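PDB 6D1P: glycosyl hydrolases family 2, sugar binding domain protein from Bacteroides uniformis str. 3978 T3 ii, which probably hydrolyses O-glycosidic bonds as a family 2 glycoside hydrolase, being a beta-glucuronidase of a human gut bacterium. Local coordinates for residues Pro716-Thr722 / Val733-Asp739; Phe751-Thr757 / Val794-Ser800; Asp758-Leu763 / Ile784-His790. All blocks are in the same frame, centred on the assembly; numbering follows the deposited sequence.

Contact 1: Pro716-Thr722 / Val733-Asp739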
loop_
_atom_site.group_PDB
_atom_site.type_symbol
_atom_site.label_atom_id
_atom_site.label_comp_id
_atom_site.label_asym_id
_atom_site.label_seq_id
_atom_site.Cartn_x
_atom_site.Cartn_y
_atom_site.Cartn_z
ATOM N N PRO A 716 -24.537 -24.259 -14.457
ATOM C CA PRO A 716 -23.142 -24.683 -14.295
ATOM C C PRO A 716 -22.958 -25.611 -13.106
ATOM O O PRO A 716 -23.597 -25.463 -12.062
ATOM C CB PRO A 716 -22.398 -23.358 -14.114
ATOM C CG PRO A 716 -23.177 -22.407 -14.980
ATOM C CD PRO A 716 -24.632 -22.821 -14.777
ATOM N N SER A 717 -22.069 -26.585 -13.290
ATOM C CA SER A 717 -21.897 -27.671 -12.338
ATOM C C SER A 717 -20.448 -28.122 -12.172
ATOM O O SER A 717 -20.107 -28.642 -11.107
ATOM C CB SER A 717 -22.773 -28.860 -12.773
ATOM O OG SER A 717 -22.362 -30.102 -12.237
ATOM N N ARG A 718 -19.578 -27.930 -13.159
ATOM C CA ARG A 718 -18.177 -28.291 -13.033
ATOM C C ARG A 718 -17.348 -27.279 -13.799
ATOM O O ARG A 718 -17.824 -26.639 -14.741
ATOM C CB ARG A 718 -17.862 -29.696 -13.584
ATOM C CG ARG A 718 -18.228 -30.853 -12.691
ATOM C CD ARG A 718 -17.060 -31.835 -12.574
ATOM N NE ARG A 718 -16.804 -32.600 -13.793
ATOM C CZ ARG A 718 -15.597 -33.028 -14.161
ATOM N NH1 ARG A 718 -14.531 -32.759 -13.416
ATOM N NH2 ARG A 718 -15.447 -33.718 -15.281
ATOM N N ILE A 719 -16.086 -27.163 -13.403
ATOM C CA ILE A 719 -15.119 -26.343 -14.112
ATOM C C ILE A 719 -14.074 -27.270 -14.698
ATOM O O ILE A 719 -13.504 -28.095 -13.982
ATOM C CB ILE A 719 -14.463 -25.305 -13.188
ATOM C CG1 ILE A 719 -15.526 -24.541 -12.396
ATOM C CG2 ILE A 719 -13.596 -24.369 -13.997
ATOM C CD1 ILE A 719 -14.957 -23.626 -11.331
ATOM N N LEU A 720 -13.831 -27.142 -15.992
ATOM C CA LEU A 720 -12.786 -27.892 -16.663
ATOM C C LEU A 720 -11.670 -26.945 -17.061
ATOM O O LEU A 720 -11.928 -25.849 -17.568
ATOM C CB LEU A 720 -13.311 -28.599 -17.914
ATOM C CG LEU A 720 -14.423 -29.632 -17.758
ATOM C CD1 LEU A 720 -14.687 -30.296 -19.105
ATOM C CD2 LEU A 720 -14.064 -30.667 -16.708
ATOM N N LEU A 721 -10.436 -27.370 -16.846
ATOM C CA LEU A 721 -9.273 -26.623 -17.299
ATOM C C LEU A 721 -8.607 -27.346 -18.459
ATOM O O LEU A 721 -8.499 -28.576 -18.456
ATOM C CB LEU A 721 -8.273 -26.423 -16.154
ATOM C CG LEU A 721 -8.697 -25.326 -15.189
ATOM C CD1 LEU A 721 -7.920 -25.373 -13.835
ATOM C CD2 LEU A 721 -8.537 -23.982 -15.890
ATOM N N THR A 722 -8.173 -26.575 -19.452
ATOM C CA THR A 722 -7.362 -27.069 -20.551
ATOM C C THR A 722 -6.302 -26.022 -20.842
ATOM O O THR A 722 -6.420 -24.883 -20.401
ATOM C CB THR A 722 -8.223 -27.327 -21.797
ATOM O OG1 THR A 722 -9.056 -26.184 -22.028
ATOM C CG2 THR A 722 -9.108 -28.545 -21.585
ATOM N N VAL A 733 -4.403 -20.736 -20.483
ATOM C CA VAL A 733 -5.190 -21.704 -19.737
ATOM C C VAL A 733 -6.646 -21.269 -19.806
ATOM O O VAL A 733 -6.950 -20.074 -19.690
ATOM C CB VAL A 733 -4.700 -21.804 -18.275
ATOM C CG1 VAL A 733 -5.720 -22.500 -17.398
ATOM C CG2 VAL A 733 -3.374 -22.532 -18.215
ATOM N N GLN A 734 -7.545 -22.236 -19.990
ATOM C CA GLN A 734 -8.962 -21.967 -20.189
ATOM C C GLN A 734 -9.787 -22.698 -19.144
ATOM O O GLN A 734 -9.581 -23.894 -18.907
ATOM C CB GLN A 734 -9.402 -22.395 -21.593
ATOM C CG GLN A 734 -10.895 -22.252 -21.815
ATOM C CD GLN A 734 -11.331 -22.696 -23.207
ATOM O OE1 GLN A 734 -11.253 -21.932 -24.179
ATOM N NE2 GLN A 734 -11.802 -23.934 -23.304
ATOM N N ALA A 735 -10.703 -21.980 -18.511
ATOM C CA ALA A 735 -11.714 -22.586 -17.658
ATOM C C ALA A 735 -13.032 -22.655 -18.421
ATOM O O ALA A 735 -13.423 -21.698 -19.088
ATOM C CB ALA A 735 -11.901 -21.797 -16.357
ATOM N N GLU A 736 -13.713 -23.786 -18.311
ATOM C CA GLU A 736 -14.976 -24.025 -18.986
ATOM C C GLU A 736 -16.016 -24.401 -17.946
ATOM O O GLU A 736 -15.785 -25.306 -17.142
ATOM C CB GLU A 736 -14.830 -25.151 -20.027
ATOM C CG GLU A 736 -15.982 -25.244 -21.028
ATOM C CD GLU A 736 -15.859 -26.451 -21.946
ATOM O OE1 GLU A 736 -15.675 -27.575 -21.433
ATOM O OE2 GLU A 736 -15.922 -26.275 -23.186
ATOM N N LEU A 737 -17.145 -23.700 -17.942
ATOM C CA LEU A 737 -18.268 -24.093 -17.105
ATOM C C LEU A 737 -19.123 -25.079 -17.894
ATOM O O LEU A 737 -19.510 -24.790 -19.034
ATOM C CB LEU A 737 -19.083 -22.866 -16.696
ATOM C CG LEU A 737 -18.286 -21.844 -15.879
ATOM C CD1 LEU A 737 -19.044 -20.559 -15.654
ATOM C CD2 LEU A 737 -17.890 -22.454 -14.535
ATOM N N ILE A 738 -19.388 -26.254 -17.314
ATOM C CA ILE A 738 -20.210 -27.269 -17.968
ATOM C C ILE A 738 -21.338 -27.676 -17.028
ATOM O O ILE A 738 -21.266 -27.472 -15.818
ATOM C CB ILE A 738 -19.411 -28.525 -18.398
ATOM C CG1 ILE A 738 -18.921 -29.273 -17.156
ATOM C CG2 ILE A 738 -18.268 -28.149 -19.324
ATOM C CD1 ILE A 738 -18.412 -30.657 -17.453
ATOM N N ASP A 739 -22.402 -28.243 -17.602
ATOM C CA ASP A 739 -23.529 -28.719 -16.812
ATOM C C ASP A 739 -23.267 -30.141 -16.318
ATOM O O ASP A 739 -22.230 -30.744 -16.592
ATOM C CB ASP A 739 -24.859 -28.633 -17.590
ATOM C CG ASP A 739 -24.920 -29.554 -18.859
ATOM O OD1 ASP A 739 -24.065 -30.451 -19.077
ATOM O OD2 ASP A 739 -25.826 -29.323 -19.709
HETATM O O HOH W 1 -11.291 -25.691 -20.822
#

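Contact 2: Phe751-Thr757 / Val794-Ser800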
loop_
_atom_site.group_PDB
_atom_site.type_symbol
_atom_site.label_atom_id
_atom_site.label_comp_id
_atom_site.label_asym_id
_atom_site.label_seq_id
_atom_site.Cartn_x
_atom_site.Cartn_y
_atom_site.Cartn_z
ATOM N N PHE A 751 -18.408 -14.957 -12.320
ATOM C CA PHE A 751 -17.010 -14.654 -12.040
ATOM C C PHE A 751 -16.227 -15.934 -11.799
ATOM O O PHE A 751 -16.674 -16.840 -11.086
ATOM C CB PHE A 751 -16.883 -13.738 -10.816
ATOM C CG PHE A 751 -16.989 -12.286 -11.147
ATOM C CD1 PHE A 751 -15.982 -11.658 -11.866
ATOM C CD2 PHE A 751 -18.105 -11.547 -10.766
ATOM C CE1 PHE A 751 -16.077 -10.300 -12.204
ATOM C CE2 PHE A 751 -18.196 -10.207 -11.073
ATOM C CZ PHE A 751 -17.182 -9.576 -11.800
ATOM N N ILE A 752 -15.043 -15.998 -12.398
ATOM C CA ILE A 752 -14.113 -17.098 -12.207
ATOM C C ILE A 752 -12.787 -16.502 -11.759
ATOM O O ILE A 752 -12.392 -15.435 -12.241
ATOM C CB ILE A 752 -13.965 -17.933 -13.498
ATOM C CG1 ILE A 752 -15.255 -18.691 -13.776
ATOM C CG2 ILE A 752 -12.876 -18.960 -13.355
ATOM C CD1 ILE A 752 -15.383 -19.101 -15.225
ATOM N N GLU A 753 -12.122 -17.179 -10.816
ATOM C CA GLU A 753 -10.864 -16.737 -10.223
ATOM C C GLU A 753 -9.748 -17.750 -10.441
ATOM O O GLU A 753 -9.946 -18.950 -10.272
ATOM C CB GLU A 753 -11.008 -16.524 -8.725
ATOM C CG GLU A 753 -12.015 -15.475 -8.383
ATOM C CD GLU A 753 -12.175 -15.336 -6.897
ATOM O OE1 GLU A 753 -11.665 -16.216 -6.180
ATOM O OE2 GLU A 753 -12.802 -14.356 -6.451
ATOM N N PHE A 754 -8.562 -17.255 -10.754
ATOM C CA PHE A 754 -7.409 -18.100 -10.973
ATOM C C PHE A 754 -6.405 -17.968 -9.830
ATOM O O PHE A 754 -6.256 -16.908 -9.219
ATOM C CB PHE A 754 -6.737 -17.755 -12.296
ATOM C CG PHE A 754 -7.588 -18.017 -13.490
ATOM C CD1 PHE A 754 -8.183 -16.963 -14.173
ATOM C CD2 PHE A 754 -7.797 -19.320 -13.941
ATOM C CE1 PHE A 754 -8.966 -17.196 -15.310
ATOM C CE2 PHE A 754 -8.584 -19.570 -15.074
ATOM C CZ PHE A 754 -9.166 -18.501 -15.762
ATOM N N GLY A 755 -5.721 -19.074 -9.543
ATOM C CA GLY A 755 -4.640 -19.080 -8.583
ATOM C C GLY A 755 -3.501 -19.918 -9.128
ATOM O O GLY A 755 -3.639 -20.591 -10.152
ATOM N N CYS A 756 -2.373 -19.883 -8.423
ATOM C CA CYS A 756 -1.200 -20.576 -8.934
ATOM C C CYS A 756 -0.201 -20.831 -7.809
ATOM O O CYS A 756 0.015 -19.963 -6.959
ATOM C CB CYS A 756 -0.562 -19.758 -10.062
ATOM S SG CYS A 756 0.812 -20.550 -10.830
ATOM N N THR A 757 0.401 -22.027 -7.822
ATOM C CA THR A 757 1.462 -22.344 -6.877
ATOM C C THR A 757 2.623 -21.369 -6.977
ATOM O O THR A 757 3.402 -21.248 -6.028
ATOM C CB THR A 757 1.990 -23.772 -7.081
ATOM O OG1 THR A 757 2.311 -23.997 -8.465
ATOM C CG2 THR A 757 0.971 -24.802 -6.590
ATOM N N VAL A 794 1.118 -25.266 -10.935
ATOM C CA VAL A 794 -0.259 -25.738 -10.940
ATOM C C VAL A 794 -1.164 -24.519 -10.857
ATOM O O VAL A 794 -1.029 -23.707 -9.931
ATOM C CB VAL A 794 -0.547 -26.707 -9.788
ATOM C CG1 VAL A 794 -2.021 -27.052 -9.775
ATOM C CG2 VAL A 794 0.297 -27.976 -9.931
ATOM N N VAL A 795 -2.081 -24.384 -11.836
ATOM C CA VAL A 795 -3.087 -23.321 -11.878
ATOM C C VAL A 795 -4.412 -23.838 -11.319
ATOM O O VAL A 795 -4.830 -24.971 -11.604
ATOM C CB VAL A 795 -3.266 -22.798 -13.315
ATOM C CG1 VAL A 795 -4.441 -21.809 -13.400
ATOM C CG2 VAL A 795 -1.965 -22.157 -13.804
ATOM N N SER A 796 -5.080 -23.006 -10.523
ATOM C CA SER A 796 -6.403 -23.313 -10.001
ATOM C C SER A 796 -7.453 -22.362 -10.579
ATOM O O SER A 796 -7.172 -21.190 -10.848
ATOM C CB SER A 796 -6.416 -23.220 -8.468
ATOM O OG SER A 796 -6.194 -21.890 -8.035
ATOM N N ALA A 797 -8.678 -22.863 -10.738
ATOM C CA ALA A 797 -9.804 -22.026 -11.147
ATOM C C ALA A 797 -11.002 -22.327 -10.261
ATOM O O ALA A 797 -11.336 -23.495 -10.037
ATOM C CB ALA A 797 -10.179 -22.235 -12.626
ATOM N N SER A 798 -11.644 -21.266 -9.770
ATOM C CA SER A 798 -12.829 -21.365 -8.933
ATOM C C SER A 798 -13.872 -20.351 -9.380
ATOM O O SER A 798 -13.544 -19.312 -9.961
ATOM C CB SER A 798 -12.486 -21.112 -7.464
ATOM O OG SER A 798 -11.220 -21.667 -7.163
ATOM N N ASP A 799 -15.136 -20.665 -9.113
ATOM C CA ASP A 799 -16.173 -19.647 -9.153
ATOM C C ASP A 799 -16.061 -18.809 -7.887
ATOM O O ASP A 799 -15.911 -19.345 -6.782
ATOM C CB ASP A 799 -17.567 -20.261 -9.274
ATOM C CG ASP A 799 -17.976 -21.025 -8.044
ATOM O OD1 ASP A 799 -17.313 -22.035 -7.714
ATOM O OD2 ASP A 799 -18.953 -20.603 -7.396
ATOM N N SER A 800 -16.099 -17.489 -8.052
ATOM C CA SER A 800 -15.895 -16.612 -6.905
ATOM C C SER A 800 -16.888 -16.906 -5.789
ATOM O O SER A 800 -16.563 -16.727 -4.611
ATOM C CB SER A 800 -15.986 -15.157 -7.357
ATOM O OG SER A 800 -15.097 -14.968 -8.445
HETATM O O HOH W 2 -8.741 -20.409 -7.862
#

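Contact 3: Asp758-Leu763 / Ile784-His790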
loop_
_atom_site.group_PDB
_atom_site.type_symbol
_atom_site.label_atom_id
_atom_site.label_comp_id
_atom_site.label_asym_id
_atom_site.label_seq_id
_atom_site.Cartn_x
_atom_site.Cartn_y
_atom_site.Cartn_z
ATOM N N ASP A 758 2.766 -20.683 -8.097
ATOM C CA ASP A 758 3.769 -19.644 -8.244
ATOM C C ASP A 758 3.029 -18.329 -8.435
ATOM O O ASP A 758 2.403 -18.101 -9.482
ATOM C CB ASP A 758 4.697 -19.955 -9.409
ATOM C CG ASP A 758 5.755 -18.893 -9.614
ATOM O OD1 ASP A 758 5.626 -17.771 -9.104
ATOM O OD2 ASP A 758 6.732 -19.182 -10.316
ATOM N N SER A 759 3.136 -17.452 -7.439
ATOM C CA SER A 759 2.345 -16.232 -7.376
ATOM C C SER A 759 2.739 -15.204 -8.423
ATOM O O SER A 759 2.130 -14.130 -8.455
ATOM C CB SER A 759 2.456 -15.611 -5.982
ATOM O OG SER A 759 3.716 -14.995 -5.795
ATOM N N GLU A 760 3.742 -15.478 -9.249
ATOM C CA GLU A 760 4.127 -14.576 -10.317
ATOM C C GLU A 760 3.955 -15.159 -11.709
ATOM O O GLU A 760 4.155 -14.436 -12.685
ATOM C CB GLU A 760 5.582 -14.142 -10.146
ATOM C CG GLU A 760 5.820 -13.417 -8.840
ATOM C CD GLU A 760 7.290 -13.230 -8.562
ATOM O OE1 GLU A 760 7.917 -12.395 -9.251
ATOM O OE2 GLU A 760 7.819 -13.934 -7.671
ATOM N N ALA A 761 3.598 -16.435 -11.829
ATOM C CA ALA A 761 3.472 -17.036 -13.149
ATOM C C ALA A 761 2.286 -16.451 -13.908
ATOM O O ALA A 761 2.398 -16.150 -15.099
ATOM C CB ALA A 761 3.347 -18.551 -13.020
ATOM N N LEU A 762 1.151 -16.265 -13.241
ATOM C CA LEU A 762 -0.041 -15.789 -13.938
ATOM C C LEU A 762 0.156 -14.362 -14.426
ATOM O O LEU A 762 0.569 -13.489 -13.656
ATOM C CB LEU A 762 -1.265 -15.859 -13.031
ATOM C CG LEU A 762 -1.689 -17.282 -12.643
ATOM C CD1 LEU A 762 -2.948 -17.264 -11.793
ATOM C CD2 LEU A 762 -1.871 -18.135 -13.901
ATOM N N LEU A 763 -0.120 -14.128 -15.715
ATOM C CA LEU A 763 -0.167 -12.774 -16.250
ATOM C C LEU A 763 -1.464 -12.156 -15.751
ATOM O O LEU A 763 -2.540 -12.428 -16.287
ATOM C CB LEU A 763 -0.115 -12.764 -17.775
ATOM C CG LEU A 763 -0.520 -11.395 -18.359
ATOM C CD1 LEU A 763 0.667 -10.407 -18.364
ATOM C CD2 LEU A 763 -1.238 -11.451 -19.752
ATOM N N ILE A 784 -6.685 -17.276 -18.950
ATOM C CA ILE A 784 -5.607 -16.458 -18.425
ATOM C C ILE A 784 -4.287 -16.963 -18.982
ATOM O O ILE A 784 -4.097 -18.169 -19.157
ATOM C CB ILE A 784 -5.614 -16.464 -16.880
ATOM C CG1 ILE A 784 -4.565 -15.492 -16.340
ATOM C CG2 ILE A 784 -5.466 -17.880 -16.363
ATOM C CD1 ILE A 784 -4.818 -15.038 -14.931
ATOM N N ARG A 785 -3.379 -16.030 -19.267
ATOM C CA ARG A 785 -2.037 -16.375 -19.722
ATOM C C ARG A 785 -1.121 -16.723 -18.553
ATOM O O ARG A 785 -1.217 -16.136 -17.467
ATOM C CB ARG A 785 -1.439 -15.219 -20.520
ATOM C CG ARG A 785 -1.901 -15.194 -21.951
ATOM C CD ARG A 785 -1.683 -13.842 -22.573
ATOM N NE ARG A 785 -2.451 -13.723 -23.812
ATOM C CZ ARG A 785 -2.566 -12.604 -24.526
ATOM N NH1 ARG A 785 -1.955 -11.494 -24.129
ATOM N NH2 ARG A 785 -3.302 -12.596 -25.631
ATOM N N VAL A 786 -0.222 -17.675 -18.796
ATOM C CA VAL A 786 0.730 -18.188 -17.815
ATOM C C VAL A 786 2.133 -18.026 -18.386
ATOM O O VAL A 786 2.372 -18.365 -19.547
ATOM C CB VAL A 786 0.454 -19.665 -17.484
ATOM C CG1 VAL A 786 1.314 -20.121 -16.304
ATOM C CG2 VAL A 786 -1.018 -19.870 -17.183
ATOM N N ASN A 787 3.061 -17.512 -17.586
ATOM C CA ASN A 787 4.392 -17.250 -18.121
ATOM C C ASN A 787 5.155 -18.560 -18.259
ATOM O O ASN A 787 5.219 -19.347 -17.312
ATOM C CB ASN A 787 5.174 -16.271 -17.246
ATOM C CG ASN A 787 6.473 -15.834 -17.908
ATOM O OD1 ASN A 787 7.491 -16.504 -17.792
ATOM N ND2 ASN A 787 6.426 -14.728 -18.641
ATOM N N LYS A 788 5.728 -18.788 -19.447
ATOM C CA LYS A 788 6.346 -20.076 -19.748
ATOM C C LYS A 788 7.547 -20.349 -18.849
ATOM O O LYS A 788 7.700 -21.461 -18.330
ATOM C CB LYS A 788 6.760 -20.124 -21.220
ATOM C CG LYS A 788 6.000 -21.139 -22.073
ATOM C CD LYS A 788 6.484 -21.109 -23.522
ATOM C CE LYS A 788 5.618 -21.984 -24.420
ATOM N NZ LYS A 788 5.839 -21.690 -25.866
ATOM N N GLN A 789 8.400 -19.339 -18.648
ATOM C CA GLN A 789 9.597 -19.494 -17.820
ATOM C C GLN A 789 9.283 -20.102 -16.456
ATOM O O GLN A 789 10.035 -20.948 -15.957
ATOM C CB GLN A 789 10.288 -18.140 -17.638
ATOM C CG GLN A 789 10.971 -17.586 -18.887
ATOM C CD GLN A 789 11.214 -16.082 -18.787
ATOM O OE1 GLN A 789 10.308 -15.281 -19.036
ATOM N NE2 GLN A 789 12.433 -15.693 -18.405
ATOM N N HIS A 790 8.181 -19.682 -15.834
ATOM C CA HIS A 790 7.861 -20.128 -14.483
ATOM C C HIS A 790 7.360 -21.564 -14.426
ATOM O O HIS A 790 7.330 -22.149 -13.337
ATOM C CB HIS A 790 6.820 -19.206 -13.850
ATOM C CG HIS A 790 7.316 -17.818 -13.579
ATOM N ND1 HIS A 790 7.525 -17.340 -12.301
ATOM C CD2 HIS A 790 7.621 -16.797 -14.416
ATOM C CE1 HIS A 790 7.939 -16.086 -12.363
ATOM N NE2 HIS A 790 8.006 -15.734 -13.635
#

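Contact 1: Pro716-Thr722 / Val733-Asp739
Arg718 to Thr722 pairs antiparallel with Gln734 to Ile738, the two strand axes running at 153° and approaching to 4.5 Å, with hydrogen-bonded pairs at Arg718-Ile738, Leu720-Glu736 and Thr722-Gln734. Beside the first pair an extra residue is fitted in: Ile738 O takes both Ser717 N, at 2.8 Å, and Arg718 N, at 3.2 Å, so one carbonyl serves two successive amides in a classic beta bulge. On the inward face Ile719 and Leu737 lie side by side, Ile719 CG1 being 3.8 Å from Leu737 CD2, while Ile719 CG2 and Leu721 CD2 flank the small Ala735. Leu721 CD2 also reaches Val733 CG1 at 3.5 Å. These branched aliphatics suit a face packed against strands 793-799 and 807-811. The other face is mixed. Ile738 CG1 sits between backbone N and carbonyl carbon (chi1 67°), which brings it against Arg718 CB at 3.7 Å and sends CD1 on to Leu720 CD1, the two side chains crossing at about a right angle. Glu736 extends alongside Leu720, its carboxylate going on to a salt bridge with Arg744. One water joins Thr722 OG1, Gln734 O and Gln734 NE2, while Gln734 OE1 is taken by Arg781. With its wholly apolar face turned inward, this is a bulged beta hairpin that contributes two strands to one sheet of a beta sandwich.

Contact 2: Phe751-Thr757 / Val794-Ser800
Backbone hydrogen bonds supply most of the grip between Glu753 and Ser798, whose strands run antiparallel: Glu753 N meets Ser798 O at 2.7 Å, nearly in line with the carbonyl. Gly755 likewise exchanges two bonds with Ser796. Past the strand end, Thr757 N gives to Val794 O, and its side chain answers: OG1, held between backbone N and carbonyl carbon (chi1 50°), accepts from Val794 N at 3.0 Å with an N-H...O angle of 166°. A valine in place of Thr757 would probably leave the backbone N of Val794, a buried residue, without this acceptor and weaken the pairing where the strand ends. Apolar contacts fill the face of Ile752, Phe754 and Cys756: Ala797 CB lies 4.0 Å from Phe754 CE2, its smallness leaving space for the ring, which also touches Val795 CG1. That face looks into the beta sandwich, where Phe754 meets Leu762 and Ile784 and these strands form the middle of one sheet. Polar side chains take the reverse face. Gly755 suits its place there, since a CB would clash with Ser796 OG, a hydroxyl that bonds to Thr757 O of the second subunit. A water links Glu753 O with the hydroxyls of Ser796 and Ser798. Ser800 OG gives a weak bond to Glu753 OE2 at 3.1 Å, a carboxylate oxygen whose main partner is Arg774.

Contact 3: Asp758-Leu763 / Ile784-His790
His790 and Asp758 tie the two segments together by their side chains. The imidazole donates from ND1 to Asp758 OD2 at 2.8 Å; the oxygen lies in the ring plane, yet the ring nitrogen stands 40° out of the carboxylate plane. Asp758 holds its carboxylate toward His790 by setting CG anti to the backbone N (chi1 179°), while OD1 accepts from Glu760 N at 3.0 Å. This Asx turn helps fix the carboxylate's rotation; the negative charge so close to the ring could favour a protonated histidine. Over one face of the ring lies Ala761 CA, 4.2 Å from the centroid in a CH-pi contact; a small residue suits that site, its CB meeting His790 CB at 3.6 Å. The loop joins strand 781-787, the outer strand of one sheet of the beta sandwich, through a single bridge at Leu762-Val786, with Leu763 N bonded to Arg785 O and Asn787 N to Ala761 O. Leu762 reaches in between the two sheets, its CD2 lying against Val786 CG2 at 3.8 Å, the side chains pointing the same way. Leu763 instead stays outside: its chi1 of 165° swings CG away from the backbone N and lays CD2 alongside the extended aliphatic part of Arg785, touching CD at 3.7 Å.

How the contacts relate
Contact 2 is the most buried of the three, whereas contacts 1 and 3 each have an outer, partly exposed side. Contacts 1 and 3 share a sheet, strands 730-738 and 781-787 being neighbours in it, and Val733 N probably bonds to Ile784 O. Contact 2 belongs to the facing sheet: Ile719 CD1 packs on the backbone of 797-799, and Ile784 CG2 on the Phe754 ring. Their chemistry differs accordingly. Regular backbone pairing dominates contacts 1 and 2, each with a bridging water on its polar face and a glutamate paired with an arginine beyond the segments, while contact 3, a loop against a strand edge, relies more on a side-chain bond. Contact 2 also meets the second subunit through side chain and backbone.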